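Local coordinates for periplasmic binding protein (Agrobacterium tumefaciens str. B6, PDB 5L9G) that binds the opine mannopine in the periplasm and probably delivers it to an ABC transporter for uptake, at residues 138-143 with 166-171; 144-149 with 195-200. All blocks are in the same frame, centred on the assembly; numbering follows the deposited sequence.

Contact 1: 138-143 with 166-171; sequences KSMADF and AALALG
Met140 and Leu168 meet through the roots of their side chains, CB against CB at 3.8 Å, with Met140 CG equally close to Leu168 CB and Leu168 CD1 slightly more distant from that same CG. Both chains leave their helices with CG beside the backbone N, and the two run askew to one another. Met140 then bends at its second torsion (chi2 -52°), which turns SD and CE away from 166-171; its side chain also packs on Ile224 of strand 222-226. Next to Leu168, the small Ala169 lets the backbones come together. The CA atoms of Ala141 and Ala169 are 4.0 Å apart, Met140 CB lies 3.7 Å from Ala169 N, and the Ala169 methyl rests on the Met140 carbonyl, CB to O 3.7 Å. No hydrogen bond crosses the interface. Within 138-143 the polar side chains hold the helix start: Ser139 OG accepts from Asp142 N at 3.1 Å, and Asp142 OD2 takes Lys138 N through its anti lone pair. Small residues, Ala141 and Ala169, thus let the N-capped first turn of helix 140-144 pack closely on the C-terminal turn of the helix that finishes in a Schellman motif at Gly171.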
loop_
_atom_site.group_PDB
_atom_site.type_symbol
_atom_site.label_atom_id
_atom_site.label_comp_id
_atom_site.label_asym_id
_atom_site.label_seq_id
_atom_site.Cartn_x
_atom_site.Cartn_y
_atom_site.Cartn_z
ATOM N N LYS A 138 -17.613 -6.485 -9.450
ATOM C CA LYS A 138 -16.377 -7.016 -10.032
ATOM C C LYS A 138 -15.553 -5.962 -10.794
ATOM O O LYS A 138 -14.667 -6.324 -11.568
ATOM C CB LYS A 138 -16.703 -8.241 -10.904
ATOM C CG LYS A 138 -17.209 -9.439 -10.082
ATOM C CD LYS A 138 -17.747 -10.555 -10.945
ATOM C CE LYS A 138 -18.319 -11.690 -10.125
ATOM N NZ LYS A 138 -17.263 -12.569 -9.559
ATOM N N SER A 139 -15.866 -4.667 -10.590
ATOM C CA SER A 139 -15.232 -3.520 -11.264
ATOM C C SER A 139 -15.495 -2.274 -10.437
ATOM O O SER A 139 -16.374 -2.293 -9.567
ATOM C CB SER A 139 -15.839 -3.319 -12.662
ATOM O OG SER A 139 -17.125 -2.705 -12.610
ATOM N N MET A 140 -14.755 -1.171 -10.704
ATOM C CA MET A 140 -15.002 0.081 -9.970
ATOM C C MET A 140 -16.363 0.678 -10.324
ATOM O O MET A 140 -17.004 1.264 -9.450
ATOM C CB MET A 140 -13.916 1.120 -10.233
ATOM C CG MET A 140 -12.683 0.889 -9.449
ATOM S SD MET A 140 -12.957 0.675 -7.664
ATOM C CE MET A 140 -11.366 0.054 -7.252
ATOM N N ALA A 141 -16.814 0.517 -11.583
ATOM C CA ALA A 141 -18.150 0.983 -11.985
ATOM C C ALA A 141 -19.180 0.299 -11.054
ATOM O O ALA A 141 -20.019 0.985 -10.472
ATOM C CB ALA A 141 -18.427 0.639 -13.455
ATOM N N ASP A 142 -19.034 -1.022 -10.828
ATOM C CA ASP A 142 -19.913 -1.808 -9.944
ATOM C C ASP A 142 -19.823 -1.315 -8.506
ATOM O O ASP A 142 -20.850 -1.165 -7.849
ATOM C CB ASP A 142 -19.551 -3.303 -9.980
ATOM C CG ASP A 142 -19.936 -4.092 -11.209
ATOM O OD1 ASP A 142 -20.731 -3.569 -12.026
ATOM O OD2 ASP A 142 -19.516 -5.279 -11.309
ATOM N N PHE A 143 -18.589 -1.072 -8.010
ATOM C CA PHE A 143 -18.376 -0.607 -6.636
ATOM C C PHE A 143 -19.154 0.701 -6.395
ATOM O O PHE A 143 -19.760 0.869 -5.336
ATOM C CB PHE A 143 -16.884 -0.377 -6.384
ATOM C CG PHE A 143 -16.562 -0.141 -4.927
ATOM C CD1 PHE A 143 -16.574 1.147 -4.389
ATOM C CD2 PHE A 143 -16.254 -1.206 -4.089
ATOM C CE1 PHE A 143 -16.288 1.364 -3.033
ATOM C CE2 PHE A 143 -15.942 -0.988 -2.739
ATOM C CZ PHE A 143 -15.992 0.287 -2.215
ATOM N N ALA A 166 -12.247 6.363 -8.463
ATOM C CA ALA A 166 -13.306 7.221 -8.986
ATOM C C ALA A 166 -13.142 7.441 -10.495
ATOM O O ALA A 166 -14.139 7.349 -11.219
ATOM C CB ALA A 166 -13.327 8.544 -8.249
ATOM N N ALA A 167 -11.890 7.672 -10.972
ATOM C CA ALA A 167 -11.595 7.840 -12.409
ATOM C C ALA A 167 -12.029 6.569 -13.164
ATOM O O ALA A 167 -12.748 6.677 -14.151
ATOM C CB ALA A 167 -10.113 8.102 -12.625
ATOM N N LEU A 168 -11.691 5.369 -12.616
ATOM C CA LEU A 168 -12.098 4.078 -13.187
ATOM C C LEU A 168 -13.622 3.917 -13.207
ATOM O O LEU A 168 -14.159 3.505 -14.228
ATOM C CB LEU A 168 -11.444 2.902 -12.428
ATOM C CG LEU A 168 -9.957 2.718 -12.670
ATOM C CD1 LEU A 168 -9.363 1.807 -11.632
ATOM C CD2 LEU A 168 -9.685 2.207 -14.105
ATOM N N ALA A 169 -14.316 4.271 -12.103
ATOM C CA ALA A 169 -15.788 4.208 -12.012
ATOM C C ALA A 169 -16.473 5.041 -13.089
ATOM O O ALA A 169 -17.552 4.666 -13.543
ATOM C CB ALA A 169 -16.250 4.684 -10.656
ATOM N N LEU A 170 -15.852 6.183 -13.474
ATOM C CA LEU A 170 -16.342 7.108 -14.501
ATOM C C LEU A 170 -16.214 6.535 -15.932
ATOM O O LEU A 170 -16.698 7.149 -16.878
ATOM C CB LEU A 170 -15.606 8.460 -14.379
ATOM C CG LEU A 170 -15.987 9.349 -13.175
ATOM C CD1 LEU A 170 -14.994 10.481 -13.011
ATOM C CD2 LEU A 170 -17.405 9.935 -13.340
ATOM N N GLY A 171 -15.578 5.371 -16.062
ATOM C CA GLY A 171 -15.411 4.679 -17.336
ATOM C C GLY A 171 -14.049 4.839 -17.977
ATOM O O GLY A 171 -13.855 4.408 -19.115
#

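Contact 2: 144-149 with 195-200; sequences FDVKKF and TELAPS
Leu197 drives one methyl onto the Phe144 ring: CD2 sits 3.8 Å from the ring centroid and 14° off the normal, a CH-pi contact over the face. The leucine has CG anti to its backbone N (chi1 -175°), a conformation that extends the branch point from helix 184-197 toward 144-149 and splits the work between its two methyls. While CD2 covers the ring, CD1 reaches Val146 CG2 at 3.8 Å and also lies near Phe144 CA. Leu197 CB adds a second touch at the ring's CD2-CE2 side, and the two side chains cross at roughly a right angle.

Val146 turns both its methyls to Ser200. With CG1 opposite the backbone N and CG2 opposite the carbonyl carbon, the pair straddles the serine hydroxyl, OG standing 3.5 Å from CG1 and 3.6 Å from CG2; this is van der Waals packing against a polar atom. Arg153 of strand 153-156 packs beside Val146, Leu197 and Ser200.

The direct contact contains no hydrogen bond, but a water bridges the segments, donating to Phe144 O at 2.7 Å and to Glu196 OE2 at 2.9 Å. The extended glutamate brings its carboxylate to this water, and OE2 also forms a salt bridge with Lys193. Within the loop, Asp145 OD1 accepts Lys148 N from above the carboxylate plane in an Asx motif. The chemistry is therefore divided: van der Waals packing of leucine on the ring and valine, and of valine on the serine, makes the direct contact, and the water satisfies the Phe144 carbonyl while linking it to a glutamate whose negative charge is probably offset by the neighbouring lysine.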
loop_
_atom_site.group_PDB
_atom_site.type_symbol
_atom_site.label_atom_id
_atom_site.label_comp_id
_atom_site.label_asym_id
_atom_site.label_seq_id
_atom_site.Cartn_x
_atom_site.Cartn_y
_atom_site.Cartn_z
ATOM N N PHE A 144 -19.153 1.607 -7.386
ATOM C CA PHE A 144 -19.793 2.921 -7.239
ATOM C C PHE A 144 -21.278 2.891 -7.580
ATOM O O PHE A 144 -21.961 3.904 -7.427
ATOM C CB PHE A 144 -19.034 3.973 -8.088
ATOM C CG PHE A 144 -17.753 4.487 -7.461
ATOM C CD1 PHE A 144 -16.641 3.652 -7.314
ATOM C CD2 PHE A 144 -17.637 5.817 -7.075
ATOM C CE1 PHE A 144 -15.452 4.128 -6.746
ATOM C CE2 PHE A 144 -16.442 6.300 -6.532
ATOM C CZ PHE A 144 -15.362 5.448 -6.349
ATOM N N ASP A 145 -21.781 1.733 -8.023
ATOM C CA ASP A 145 -23.181 1.591 -8.450
ATOM C C ASP A 145 -24.072 1.165 -7.283
ATOM O O ASP A 145 -24.313 -0.029 -7.084
ATOM C CB ASP A 145 -23.296 0.631 -9.639
ATOM C CG ASP A 145 -24.640 0.700 -10.358
ATOM O OD1 ASP A 145 -25.629 1.171 -9.736
ATOM O OD2 ASP A 145 -24.713 0.252 -11.523
ATOM N N VAL A 146 -24.602 2.156 -6.556
ATOM C CA VAL A 146 -25.437 1.950 -5.361
ATOM C C VAL A 146 -26.832 1.412 -5.733
ATOM O O VAL A 146 -27.473 0.748 -4.914
ATOM C CB VAL A 146 -25.470 3.217 -4.466
ATOM C CG1 VAL A 146 -26.306 3.001 -3.204
ATOM C CG2 VAL A 146 -24.050 3.634 -4.078
ATOM N N LYS A 147 -27.276 1.654 -6.975
ATOM C CA LYS A 147 -28.550 1.125 -7.447
ATOM C C LYS A 147 -28.439 -0.374 -7.731
ATOM O O LYS A 147 -29.259 -1.140 -7.233
ATOM C CB LYS A 147 -29.073 1.901 -8.678
ATOM C CG LYS A 147 -29.720 3.291 -8.392
ATOM C CD LYS A 147 -30.955 3.282 -7.461
ATOM C CE LYS A 147 -32.233 3.685 -8.159
ATOM N NZ LYS A 147 -33.387 3.659 -7.231
ATOM N N LYS A 148 -27.416 -0.804 -8.498
ATOM C CA LYS A 148 -27.228 -2.216 -8.829
ATOM C C LYS A 148 -26.727 -3.022 -7.618
ATOM O O LYS A 148 -27.163 -4.168 -7.416
ATOM C CB LYS A 148 -26.327 -2.395 -10.062
ATOM C CG LYS A 148 -26.243 -3.836 -10.568
ATOM C CD LYS A 148 -25.682 -3.931 -11.979
ATOM C CE LYS A 148 -25.013 -5.261 -12.260
ATOM N NZ LYS A 148 -25.952 -6.410 -12.174
ATOM N N PHE A 149 -25.842 -2.406 -6.791
ATOM C CA PHE A 149 -25.306 -3.048 -5.604
ATOM C C PHE A 149 -25.555 -2.196 -4.356
ATOM O O PHE A 149 -24.630 -1.538 -3.879
ATOM C CB PHE A 149 -23.808 -3.365 -5.773
ATOM C CG PHE A 149 -23.504 -4.271 -6.942
ATOM C CD1 PHE A 149 -23.547 -5.651 -6.799
ATOM C CD2 PHE A 149 -23.157 -3.741 -8.180
ATOM C CE1 PHE A 149 -23.259 -6.492 -7.880
ATOM C CE2 PHE A 149 -22.882 -4.578 -9.266
ATOM C CZ PHE A 149 -22.943 -5.949 -9.111
ATOM N N THR A 195 -17.730 12.205 -4.058
ATOM C CA THR A 195 -18.747 12.964 -3.328
ATOM C C THR A 195 -20.112 12.287 -3.478
ATOM O O THR A 195 -20.830 12.142 -2.494
ATOM C CB THR A 195 -18.729 14.443 -3.775
ATOM O OG1 THR A 195 -17.431 14.982 -3.522
ATOM C CG2 THR A 195 -19.783 15.295 -3.071
ATOM N N GLU A 196 -20.443 11.847 -4.699
ATOM C CA GLU A 196 -21.687 11.147 -5.032
ATOM C C GLU A 196 -21.793 9.826 -4.225
ATOM O O GLU A 196 -22.877 9.480 -3.744
ATOM C CB GLU A 196 -21.703 10.852 -6.540
ATOM C CG GLU A 196 -22.990 10.270 -7.093
ATOM C CD GLU A 196 -22.822 9.789 -8.523
ATOM O OE1 GLU A 196 -22.826 10.644 -9.438
ATOM O OE2 GLU A 196 -22.616 8.570 -8.722
ATOM N N LEU A 197 -20.671 9.098 -4.096
ATOM C CA LEU A 197 -20.643 7.820 -3.378
ATOM C C LEU A 197 -20.648 7.995 -1.857
ATOM O O LEU A 197 -21.227 7.158 -1.159
ATOM C CB LEU A 197 -19.423 6.984 -3.806
ATOM C CG LEU A 197 -19.322 5.548 -3.213
ATOM C CD1 LEU A 197 -20.406 4.613 -3.790
ATOM C CD2 LEU A 197 -17.939 4.960 -3.411
ATOM N N ALA A 198 -19.994 9.072 -1.349
ATOM C CA ALA A 198 -19.800 9.356 0.076
ATOM C C ALA A 198 -21.011 9.030 1.010
ATOM O O ALA A 198 -20.758 8.397 2.036
ATOM C CB ALA A 198 -19.319 10.783 0.288
ATOM N N PRO A 199 -22.303 9.339 0.693
ATOM C CA PRO A 199 -23.387 8.957 1.625
ATOM C C PRO A 199 -23.549 7.449 1.854
ATOM O O PRO A 199 -24.098 7.057 2.885
ATOM C CB PRO A 199 -24.639 9.566 0.986
ATOM C CG PRO A 199 -24.128 10.649 0.095
ATOM C CD PRO A 199 -22.848 10.103 -0.449
ATOM N N SER A 200 -23.036 6.609 0.924
ATOM C CA SER A 200 -23.086 5.150 1.045
ATOM C C SER A 200 -21.830 4.580 1.696
ATOM O O SER A 200 -21.729 3.351 1.858
ATOM C CB SER A 200 -23.319 4.505 -0.318
ATOM O OG SER A 200 -24.592 4.899 -0.802
HETATM O O HOH W 1 -22.063 6.540 -6.674
#

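The two contacts lie with centres 11 Å apart, on the same side of the chain's centre, and directly abut. Residues 138-143 run straight into 144-149, so the start of helix 140-144 serves contact 1, and Phe144 with the loop after it serves contact 2; helices 162-169 and 184-197 then follow in turn, making the segments alternate along the sequence. The Phe144 ring joins the sites: Ala169 CB lies 3.5 Å from its CD1, and Ala166 CA also approaches it. Phe143 touches Leu197 as well. Together contacts 1 and 2 gather three helices beside parallel strands 153-156, 201-205 and 222-226, forming part of the alpha/beta packing within one lobe of the probably two-lobed solute-binding fold.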